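Local coordinates for uncharacterized protein (PDB 4Z48) that is of unknown function but has a LolA-like fold, which suggests a role in handling lipids or lipoproteins in the cell envelope, at residues R171-A180 with K191-E199. Numbering follows the deposited sequence.
Sequences RKDTLLRLRA and KKLFFSRQE
Ala-180 and Leu-193 form a hydrogen-bonded antiparallel pair in the beta hairpin of strands 177-184 and 189-201, two neighbours in the LolA-like antiparallel beta fold. The Leu-193 N to Ala-180 O hydrogen bond is 2.8 Å long, and Ala-180 N donates back to Leu-193 O. One step on, Arg-179 and Phe-194 make a non-hydrogen-bonded pair, and Phe-195 N donates a hydrogen bond to Leu-178 O (2.9 Å). Leu-178 and Arg-179 form a classic beta bulge opposite Trp-169 of the adjoining strand 163-171, and beyond it the hairpin partners diverge.

Apolar packing centres on the buried Phe-195 ring. Arg-177 CB sits over one ring face, 3.7 Å from the centroid, in a CH-pi contact, and Arg-177 CD lies over the same face, close to Phe-195 CZ. The extended arginine chain thus runs beside the ring before its guanidinium leaves for Asp-128 and Gln-168. Ala-180 CB touches CE1 of the same ring.

Where the backbones separate, water takes over. One molecule accepts from Arg-171 NE and donates to Arg-177 O, with a weak bond to Phe-195 O; a second water, at the edge of the Arg-171 guanidinium and in its plane, accepts from NH2 and donates to Phe-195 O, 3.1 Å from the water oxygen.

The polar end of the contact belongs to Gln-198. With its CG between the backbone N and the carbonyl carbon (chi1 58°), the side chain extends toward the 171-176 turn and stacks its amide on the Arg-171 guanidinium, the planes 19° apart. Gln-198 NE2 sits over the guanidinium face, 3.1 Å from Arg-171 NH1; both are donors, so this is a stack and not a hydrogen bond. Leu-176 CD1 packs against Gln-198 CB, and Thr-174 OG1 donates to a lone pair of Gln-198 OE1 at 2.7 Å, in the carbonyl plane.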
loop_
_atom_site.group_PDB
_atom_site.type_symbol
_atom_site.label_atom_id
_atom_site.label_comp_id
_atom_site.label_asym_id
_atom_site.label_seq_id
_atom_site.Cartn_x
_atom_site.Cartn_y
_atom_site.Cartn_z
ATOM N N ARG A 171 1.534 -3.384 -15.770
ATOM C CA ARG A 171 2.583 -3.651 -16.768
ATOM C C ARG A 171 2.607 -5.104 -17.120
ATOM O O ARG A 171 2.640 -5.948 -16.222
ATOM C CB ARG A 171 3.959 -3.238 -16.254
ATOM C CG ARG A 171 4.086 -1.772 -15.931
ATOM C CD ARG A 171 5.345 -1.569 -15.144
ATOM N NE ARG A 171 5.823 -0.185 -15.163
ATOM C CZ ARG A 171 6.691 0.293 -16.052
ATOM N NH1 ARG A 171 7.165 -0.490 -17.018
ATOM N NH2 ARG A 171 7.079 1.562 -15.990
ATOM N N LYS A 172 2.527 -5.415 -18.434
ATOM C CA LYS A 172 2.512 -6.798 -18.899
ATOM C C LYS A 172 3.819 -7.533 -18.582
ATOM O O LYS A 172 3.792 -8.719 -18.265
ATOM C CB LYS A 172 2.219 -6.866 -20.414
ATOM C CG LYS A 172 0.806 -6.417 -20.757
ATOM C CD LYS A 172 0.135 -7.333 -21.792
ATOM C CE LYS A 172 0.671 -7.211 -23.193
ATOM N NZ LYS A 172 0.110 -8.290 -24.049
ATOM N N ASP A 173 4.945 -6.829 -18.621
ATOM C CA ASP A 173 6.258 -7.431 -18.417
ATOM C C ASP A 173 6.597 -7.727 -16.953
ATOM O O ASP A 173 7.120 -8.809 -16.670
ATOM C CB ASP A 173 7.375 -6.572 -19.053
ATOM C CG ASP A 173 7.356 -5.071 -18.818
ATOM O OD1 ASP A 173 6.349 -4.559 -18.264
ATOM O OD2 ASP A 173 8.326 -4.395 -19.233
ATOM N N THR A 174 6.379 -6.772 -16.040
ATOM C CA THR A 174 6.764 -6.971 -14.643
ATOM C C THR A 174 5.564 -7.342 -13.725
ATOM O O THR A 174 5.783 -7.791 -12.603
ATOM C CB THR A 174 7.448 -5.707 -14.136
ATOM O OG1 THR A 174 6.488 -4.647 -14.074
ATOM C CG2 THR A 174 8.655 -5.317 -14.993
ATOM N N LEU A 175 4.320 -7.103 -14.174
ATOM C CA LEU A 175 3.091 -7.379 -13.396
ATOM C C LEU A 175 2.944 -6.383 -12.230
ATOM O O LEU A 175 2.161 -6.606 -11.308
ATOM C CB LEU A 175 2.981 -8.865 -12.940
ATOM C CG LEU A 175 2.968 -9.848 -14.133
ATOM C CD1 LEU A 175 2.991 -11.318 -13.684
ATOM C CD2 LEU A 175 1.774 -9.576 -15.047
ATOM N N LEU A 176 3.682 -5.257 -12.311
ATOM C CA LEU A 176 3.557 -4.173 -11.348
ATOM C C LEU A 176 2.546 -3.182 -11.868
ATOM O O LEU A 176 2.493 -2.970 -13.068
ATOM C CB LEU A 176 4.911 -3.457 -11.116
ATOM C CG LEU A 176 5.981 -4.236 -10.344
ATOM C CD1 LEU A 176 7.219 -3.364 -10.144
ATOM C CD2 LEU A 176 5.450 -4.746 -8.994
ATOM N N ARG A 177 1.810 -2.506 -10.969
ATOM C CA ARG A 177 0.894 -1.439 -11.388
ATOM C C ARG A 177 1.712 -0.271 -11.944
ATOM O O ARG A 177 2.791 0.016 -11.411
ATOM C CB ARG A 177 0.088 -0.927 -10.173
ATOM C CG ARG A 177 -0.849 -1.961 -9.574
ATOM C CD ARG A 177 -1.363 -1.559 -8.175
ATOM N NE ARG A 177 -2.405 -2.533 -7.768
ATOM C CZ ARG A 177 -2.156 -3.712 -7.193
ATOM N NH1 ARG A 177 -0.910 -4.069 -6.900
ATOM N NH2 ARG A 177 -3.149 -4.537 -6.897
ATOM N N LEU A 178 1.197 0.392 -12.985
ATOM C CA LEU A 178 1.743 1.608 -13.544
ATOM C C LEU A 178 0.881 2.789 -13.080
ATOM O O LEU A 178 1.403 3.836 -12.737
ATOM C CB LEU A 178 1.808 1.514 -15.079
ATOM C CG LEU A 178 2.237 2.748 -15.868
ATOM C CD1 LEU A 178 3.701 3.039 -15.682
ATOM C CD2 LEU A 178 1.970 2.553 -17.343
ATOM N N ARG A 179 -0.427 2.590 -12.987
ATOM C CA ARG A 179 -1.376 3.615 -12.619
ATOM C C ARG A 179 -2.614 2.943 -12.028
ATOM O O ARG A 179 -2.903 1.765 -12.334
ATOM C CB ARG A 179 -1.714 4.445 -13.898
ATOM C CG ARG A 179 -2.955 5.345 -13.870
ATOM C CD ARG A 179 -3.095 6.208 -15.123
ATOM N NE ARG A 179 -3.502 5.433 -16.307
ATOM C CZ ARG A 179 -4.037 5.954 -17.410
ATOM N NH1 ARG A 179 -4.253 7.261 -17.502
ATOM N NH2 ARG A 179 -4.363 5.172 -18.430
ATOM N N ALA A 180 -3.332 3.663 -11.166
ATOM C CA ALA A 180 -4.619 3.180 -10.659
ATOM C C ALA A 180 -5.529 4.344 -10.291
ATOM O O ALA A 180 -5.071 5.403 -9.834
ATOM C CB ALA A 180 -4.465 2.224 -9.489
ATOM N N LYS A 191 -9.093 9.082 -5.757
ATOM C CA LYS A 191 -7.633 9.085 -5.777
ATOM C C LYS A 191 -7.100 8.625 -7.100
ATOM O O LYS A 191 -7.651 7.695 -7.728
ATOM C CB LYS A 191 -7.008 8.204 -4.664
ATOM C CG LYS A 191 -7.449 8.424 -3.284
ATOM C CD LYS A 191 -6.463 7.831 -2.330
ATOM C CE LYS A 191 -7.037 8.061 -0.981
ATOM N NZ LYS A 191 -6.181 7.507 0.068
ATOM N N LYS A 192 -5.995 9.253 -7.522
ATOM C CA LYS A 192 -5.241 8.868 -8.726
ATOM C C LYS A 192 -3.832 8.473 -8.264
ATOM O O LYS A 192 -3.171 9.263 -7.600
ATOM C CB LYS A 192 -5.185 10.000 -9.790
ATOM C CG LYS A 192 -6.513 10.381 -10.421
ATOM C CD LYS A 192 -6.269 11.097 -11.757
ATOM C CE LYS A 192 -6.876 12.488 -11.830
ATOM N NZ LYS A 192 -6.864 13.048 -13.222
ATOM N N LEU A 193 -3.414 7.242 -8.563
ATOM C CA LEU A 193 -2.099 6.730 -8.184
ATOM C C LEU A 193 -1.243 6.541 -9.411
ATOM O O LEU A 193 -1.736 6.074 -10.440
ATOM C CB LEU A 193 -2.203 5.415 -7.420
ATOM C CG LEU A 193 -2.845 5.425 -6.021
ATOM C CD1 LEU A 193 -4.363 5.614 -6.102
ATOM C CD2 LEU A 193 -2.577 4.094 -5.322
ATOM N N PHE A 194 0.029 6.949 -9.299
ATOM C CA PHE A 194 1.042 6.815 -10.335
ATOM C C PHE A 194 2.209 6.108 -9.731
ATOM O O PHE A 194 2.814 6.608 -8.785
ATOM C CB PHE A 194 1.461 8.187 -10.900
ATOM C CG PHE A 194 0.330 9.007 -11.473
ATOM C CD1 PHE A 194 -0.426 9.849 -10.657
ATOM C CD2 PHE A 194 -0.004 8.918 -12.823
ATOM C CE1 PHE A 194 -1.461 10.615 -11.184
ATOM C CE2 PHE A 194 -1.046 9.687 -13.350
ATOM C CZ PHE A 194 -1.772 10.526 -12.522
ATOM N N PHE A 195 2.518 4.931 -10.248
ATOM C CA PHE A 195 3.632 4.114 -9.803
ATOM C C PHE A 195 4.735 4.486 -10.817
ATOM O O PHE A 195 4.923 3.828 -11.832
ATOM C CB PHE A 195 3.168 2.630 -9.767
ATOM C CG PHE A 195 1.947 2.344 -8.903
ATOM C CD1 PHE A 195 0.652 2.554 -9.396
ATOM C CD2 PHE A 195 2.084 1.793 -7.633
ATOM C CE1 PHE A 195 -0.486 2.287 -8.605
ATOM C CE2 PHE A 195 0.946 1.502 -6.850
ATOM C CZ PHE A 195 -0.331 1.780 -7.332
ATOM N N SER A 196 5.346 5.655 -10.592
ATOM C CA SER A 196 6.235 6.375 -11.497
ATOM C C SER A 196 7.657 5.802 -11.647
ATOM O O SER A 196 8.427 6.290 -12.495
ATOM C CB SER A 196 6.310 7.844 -11.097
ATOM O OG SER A 196 6.627 8.015 -9.716
ATOM N N ARG A 197 8.017 4.803 -10.842
ATOM C CA ARG A 197 9.335 4.172 -10.928
ATOM C C ARG A 197 9.292 2.738 -10.417
ATOM O O ARG A 197 8.756 2.468 -9.347
ATOM C CB ARG A 197 10.420 4.970 -10.181
ATOM C CG ARG A 197 11.849 4.429 -10.455
ATOM C CD ARG A 197 12.947 5.234 -9.756
ATOM N NE ARG A 197 12.735 5.357 -8.301
ATOM C CZ ARG A 197 13.243 6.331 -7.548
ATOM N NH1 ARG A 197 13.894 7.339 -8.111
ATOM N NH2 ARG A 197 13.040 6.340 -6.231
ATOM N N GLN A 198 9.877 1.822 -11.208
ATOM C CA GLN A 198 10.019 0.434 -10.851
ATOM C C GLN A 198 11.477 0.056 -10.996
ATOM O O GLN A 198 12.179 0.560 -11.880
ATOM C CB GLN A 198 9.066 -0.497 -11.674
ATOM C CG GLN A 198 9.244 -0.426 -13.195
ATOM C CD GLN A 198 8.772 -1.691 -13.892
ATOM O OE1 GLN A 198 7.926 -2.453 -13.379
ATOM N NE2 GLN A 198 9.241 -1.897 -15.112
ATOM N N GLU A 199 11.955 -0.809 -10.112
ATOM C CA GLU A 199 13.362 -1.232 -10.099
ATOM C C GLU A 199 13.427 -2.689 -9.736
ATOM O O GLU A 199 12.638 -3.136 -8.913
ATOM C CB GLU A 199 14.179 -0.409 -9.079
ATOM C CG GLU A 199 14.477 1.022 -9.485
ATOM C CD GLU A 199 15.212 1.765 -8.392
ATOM O OE1 GLU A 199 16.445 1.614 -8.312
ATOM O OE2 GLU A 199 14.556 2.442 -7.571
HETATM O O HOH W 1 5.269 0.557 -12.277
HETATM O O HOH W 2 6.611 4.034 -14.388
#